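Local coordinates for ABC transporter substrate binding protein (Ribose) (Agrobacterium vitis S4, PDB 4WT7), which probably binds a sugar or polyol for an ABC transporter, and in this crystal holds D-allitol in the cleft between its two lobes, at residues I35-A40 against A53-V58; A91-L96 against Q281-V286. All blocks are in the same frame, centred on the assembly; numbering follows the deposited sequence. Where two conformers were deposited one is given.

Contact 1: residues I35-A40 against A53-V58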
# COMPACT_ATOMS: atom_id res chain seq x y z
N ILE A 35 5.12 12.96 19.78
CA ILE A 35 5.37 12.03 18.69
C ILE A 35 5.13 12.68 17.32
O ILE A 35 4.00 13.13 17.04
CB ILE A 35 4.47 10.75 18.80
CG1 ILE A 35 4.61 10.11 20.18
CG2 ILE A 35 4.80 9.76 17.69
CD1 ILE A 35 6.03 9.98 20.69
N GLY A 36 6.17 12.76 16.50
CA GLY A 36 6.08 13.29 15.15
C GLY A 36 5.39 12.24 14.28
O GLY A 36 5.81 11.09 14.26
N ILE A 37 4.35 12.63 13.55
CA ILE A 37 3.69 11.68 12.65
C ILE A 37 3.66 12.24 11.26
O ILE A 37 2.94 13.19 11.00
CB ILE A 37 2.24 11.41 13.10
CG1 ILE A 37 2.21 10.77 14.48
CG2 ILE A 37 1.49 10.48 12.10
CD1 ILE A 37 0.86 10.79 15.07
N SER A 38 4.44 11.66 10.35
CA SER A 38 4.62 12.18 8.99
C SER A 38 4.15 11.17 7.95
O SER A 38 4.61 10.04 7.94
CB SER A 38 6.11 12.48 8.73
OG SER A 38 6.38 12.85 7.37
N THR A 39 3.24 11.60 7.06
CA THR A 39 2.75 10.72 5.99
C THR A 39 3.06 11.34 4.63
O THR A 39 3.03 12.56 4.49
CB THR A 39 1.24 10.46 6.12
OG1 THR A 39 0.83 9.53 5.12
CG2 THR A 39 0.41 11.70 5.97
N ALA A 40 3.36 10.51 3.63
CA ALA A 40 3.54 11.02 2.27
C ALA A 40 2.23 11.69 1.77
O ALA A 40 2.28 12.67 1.05
CB ALA A 40 3.95 9.91 1.33
N ALA A 53 -5.33 6.79 12.43
CA ALA A 53 -5.27 5.84 13.53
C ALA A 53 -4.01 6.05 14.36
O ALA A 53 -3.99 5.72 15.53
CB ALA A 53 -5.31 4.42 13.01
N GLN A 54 -2.95 6.56 13.75
CA GLN A 54 -1.74 6.87 14.52
C GLN A 54 -2.03 8.08 15.43
O GLN A 54 -1.73 8.08 16.62
CB GLN A 54 -0.58 7.25 13.59
CG GLN A 54 0.14 6.13 12.94
CD GLN A 54 1.16 6.63 11.95
OE1 GLN A 54 2.30 6.92 12.31
NE2 GLN A 54 0.76 6.76 10.68
N ILE A 55 -2.64 9.10 14.85
CA ILE A 55 -2.93 10.31 15.58
C ILE A 55 -3.83 9.94 16.75
O ILE A 55 -3.56 10.30 17.89
CB ILE A 55 -3.60 11.30 14.64
CG1 ILE A 55 -2.58 11.83 13.63
CG2 ILE A 55 -4.27 12.41 15.42
CD1 ILE A 55 -3.17 12.70 12.52
N ALA A 56 -4.90 9.20 16.45
CA ALA A 56 -5.84 8.75 17.47
C ALA A 56 -5.10 8.02 18.57
O ALA A 56 -5.33 8.29 19.75
CB ALA A 56 -6.90 7.83 16.84
N GLU A 57 -4.24 7.09 18.20
CA GLU A 57 -3.59 6.23 19.18
C GLU A 57 -2.61 7.02 20.05
O GLU A 57 -2.47 6.76 21.24
CB GLU A 57 -2.88 5.06 18.50
CG GLU A 57 -2.36 3.99 19.46
CD GLU A 57 -3.45 3.29 20.28
OE1 GLU A 57 -4.64 3.70 20.25
OE2 GLU A 57 -3.10 2.32 20.98
N VAL A 58 -1.91 7.98 19.46
CA VAL A 58 -0.98 8.74 20.27
C VAL A 58 -1.79 9.50 21.31
O VAL A 58 -1.41 9.54 22.50
CB VAL A 58 -0.12 9.74 19.45
CG1 VAL A 58 0.55 10.74 20.37
CG2 VAL A 58 0.91 9.02 18.64
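Ile37 makes the largest share of the contact, and its two branches take different partners. Ile37 CD1 lies 3.9 Å from Ile55 CA, and the same methyl stands 4.0 Å from Val58 CG2. The CG2 branch, anti to the backbone N (chi1 of CG1 -62°), meets the amide end of Gln54, with Ile37 CG2 3.7 Å from Gln54 OE1; the two side chains run past each other in opposite directions. Nearer the start of the strand, Ile35 CB packs 4.0 Å from Val58 CG2, so that this valine methyl touches both isoleucines.

The backbones stand behind these side chains, with the segment axes 9.7 Å apart and nearly antiparallel at 171°. That is the geometry of strand 34-39 and helix 45-60 in the first beta-alpha-beta unit of the lobe. Pairing with Leu66 and Ala91 on the two flanking strands fixes the sheet around Ile35 and Gly36, while Gln54 NE2 is held by Ala50 O within its own helix.

The approaches between the two segments are carbon against carbon or carbon against amide, and four of the five touching residues are buried, so the interface rests mainly on hydrophobic burial.

Contact 2: residues A91-L96 against Q281-V286. With X9X (D-allitol), chain C.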
# COMPACT_ATOMS: atom_id res chain seq x y z
N ALA A 91 9.89 10.65 19.26
CA ALA A 91 10.04 9.71 18.17
C ALA A 91 9.40 10.32 16.90
O ALA A 91 8.62 11.29 16.99
CB ALA A 91 9.38 8.36 18.52
N ILE A 92 9.78 9.80 15.73
CA ILE A 92 9.10 10.15 14.50
C ILE A 92 8.60 8.88 13.82
O ILE A 92 9.34 7.89 13.75
CB ILE A 92 10.05 10.89 13.56
CG1 ILE A 92 10.41 12.25 14.16
CG2 ILE A 92 9.44 11.05 12.18
CD1 ILE A 92 11.51 13.01 13.40
N VAL A 93 7.36 8.87 13.32
CA VAL A 93 6.88 7.72 12.54
C VAL A 93 6.60 8.21 11.14
O VAL A 93 5.86 9.18 10.94
CB VAL A 93 5.55 7.07 13.09
CG1 VAL A 93 5.33 5.72 12.43
CG2 VAL A 93 5.59 6.91 14.58
N GLN A 94 7.18 7.53 10.16
CA GLN A 94 6.99 7.91 8.76
C GLN A 94 6.16 6.88 8.04
O GLN A 94 6.46 5.69 8.03
CB GLN A 94 8.35 8.09 8.06
CG GLN A 94 8.26 8.26 6.56
CD GLN A 94 7.48 9.49 6.19
OE1 GLN A 94 7.56 10.52 6.87
NE2 GLN A 94 6.73 9.41 5.11
N LEU A 95 5.10 7.37 7.42
CA LEU A 95 4.16 6.52 6.71
C LEU A 95 4.32 6.68 5.19
O LEU A 95 4.04 7.74 4.62
CB LEU A 95 2.72 6.86 7.15
CG LEU A 95 1.58 6.27 6.31
CD1 LEU A 95 1.58 4.76 6.38
CD2 LEU A 95 0.25 6.82 6.78
N LEU A 96 4.73 5.59 4.54
CA LEU A 96 4.86 5.52 3.10
C LEU A 96 5.88 6.52 2.58
O LEU A 96 6.65 7.14 3.35
CB LEU A 96 3.47 5.67 2.42
CG LEU A 96 2.61 4.40 2.55
CD1 LEU A 96 1.10 4.59 2.24
CD2 LEU A 96 3.22 3.30 1.71
N GLN A 281 -0.53 -0.23 15.57
CA GLN A 281 0.65 -0.99 15.89
C GLN A 281 1.89 -0.12 15.97
O GLN A 281 2.70 -0.23 16.91
CB GLN A 281 0.89 -2.07 14.87
CG GLN A 281 1.76 -3.16 15.44
CD GLN A 281 2.18 -4.15 14.40
OE1 GLN A 281 1.86 -5.34 14.51
NE2 GLN A 281 2.92 -3.68 13.39
N ALA A 282 2.05 0.75 14.97
CA ALA A 282 3.24 1.61 14.94
C ALA A 282 3.34 2.37 16.27
O ALA A 282 4.39 2.37 16.90
CB ALA A 282 3.19 2.58 13.76
N ILE A 283 2.24 3.00 16.70
CA ILE A 283 2.24 3.78 17.93
C ILE A 283 2.39 2.90 19.19
O ILE A 283 3.09 3.28 20.15
CB ILE A 283 1.00 4.66 18.05
CG1 ILE A 283 0.84 5.52 16.80
CG2 ILE A 283 1.14 5.57 19.22
CD1 ILE A 283 2.14 6.23 16.38
N GLN A 284 1.76 1.74 19.19
CA GLN A 284 1.99 0.77 20.24
C GLN A 284 3.50 0.52 20.32
O GLN A 284 4.07 0.51 21.42
CB GLN A 284 1.25 -0.56 20.00
CG GLN A 284 -0.26 -0.55 20.35
CD GLN A 284 -0.54 -0.57 21.87
OE1 GLN A 284 -0.15 -1.50 22.58
NE2 GLN A 284 -1.22 0.46 22.36
N ASN A 285 4.14 0.34 19.16
CA ASN A 285 5.55 0.00 19.15
C ASN A 285 6.43 1.19 19.58
O ASN A 285 7.48 1.00 20.20
CB ASN A 285 5.98 -0.60 17.80
CG ASN A 285 5.52 -2.04 17.65
OD1 ASN A 285 4.94 -2.62 18.58
ND2 ASN A 285 5.76 -2.62 16.49
N VAL A 286 5.99 2.41 19.29
CA VAL A 286 6.69 3.57 19.82
C VAL A 286 6.69 3.57 21.36
O VAL A 286 7.73 3.77 22.00
CB VAL A 286 6.10 4.87 19.32
CG1 VAL A 286 6.69 6.03 20.11
CG2 VAL A 286 6.35 5.03 17.81
OAA X9X C . 2.43 3.85 -2.40
CAG X9X C . 1.16 3.64 -2.90
CAI X9X C . 0.26 2.68 -2.20
OAC X9X C . 0.67 1.34 -2.38
CAK X9X C . 0.06 3.07 -0.76
OAE X9X C . -0.35 4.38 -0.79
CAL X9X C . -1.08 2.28 -0.12
OAF X9X C . -2.26 2.41 -0.83
CAJ X9X C . -0.81 0.83 0.22
OAD X9X C . -0.95 -0.04 -0.85
CAH X9X C . 0.50 0.55 0.94
OAB X9X C . 0.50 -0.56 1.80
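Val93 meets three residues of a helix almost two hundred residues further along the chain, dividing them between its two methyls. CG1 faces Ala282, with Val93 CG1 4.0 Å from Ala282 CB. CG2, which chi1 of -167° places beside the backbone N, lies 3.8 Å from Val286 CG2 and 4.0 Å from Ile283 CD1. Ile283 leaves its helix without pointing at the strand, but its folded chain brings CD1 nearer, and the side chain meets Val93 at a slant. Val286 makes a second contact with its other branch, CG1, which sits 3.9 Å from Ala91 CB.

The segment axes are 10.0 Å apart at 160°, so the helix runs nearly antiparallel to the strand it covers. Strand 91-95 lies inside the parallel sheet of one lobe, between strands 34-39 and 116-119, and Leu117 and Ile119 of the latter also touch helix 275-290. This late helix packs on a sheet built mostly from the early chain, consistent with the periplasmic binding protein fold, whose lobes are linked by several crossings of the chain.

Beyond the strand the segment turns into the ligand pocket. Gln94 NE2 donates to Leu96 O over 2.9 Å with a nearly straight N-H (170°); Leu96 O lies in the plane of the Gln94 amide, while NE2 sits above the plane of the Leu96 carbonyl. Ser38 OG is bonded to the other end of that amide, Gln94 OE1. Leu96 itself lines the D-allitol site: its CD1 is 3.4 Å from OAE of the ligand, and CD2 faces the ligand carbons CAH and CAK. Asp120, also in touch with Leu96, supplies one of the carboxylates that hydrogen-bond to the polyol.

From the N terminus, contact 1 closes first: strand 34-39 leads through a short connection into helix 45-60, which folds back over it. Contact 2 opens later, at strand 91-95, and closes after two more strands of this lobe and a long excursion through the other, when helix 275-290 returns. The two loops therefore follow in series, neither nested nor crossed. In space they adjoin, with centres about 7 Å apart, because strands 34-39 and 91-95 are neighbours in one parallel sheet. Ser38 O lies 2.8 Å from Leu95 N between those strands. The helices also meet, Val58 touching Ile283 and Glu57 hydrogen-bonded to Gln284, so an early and a late helix cover one sheet together.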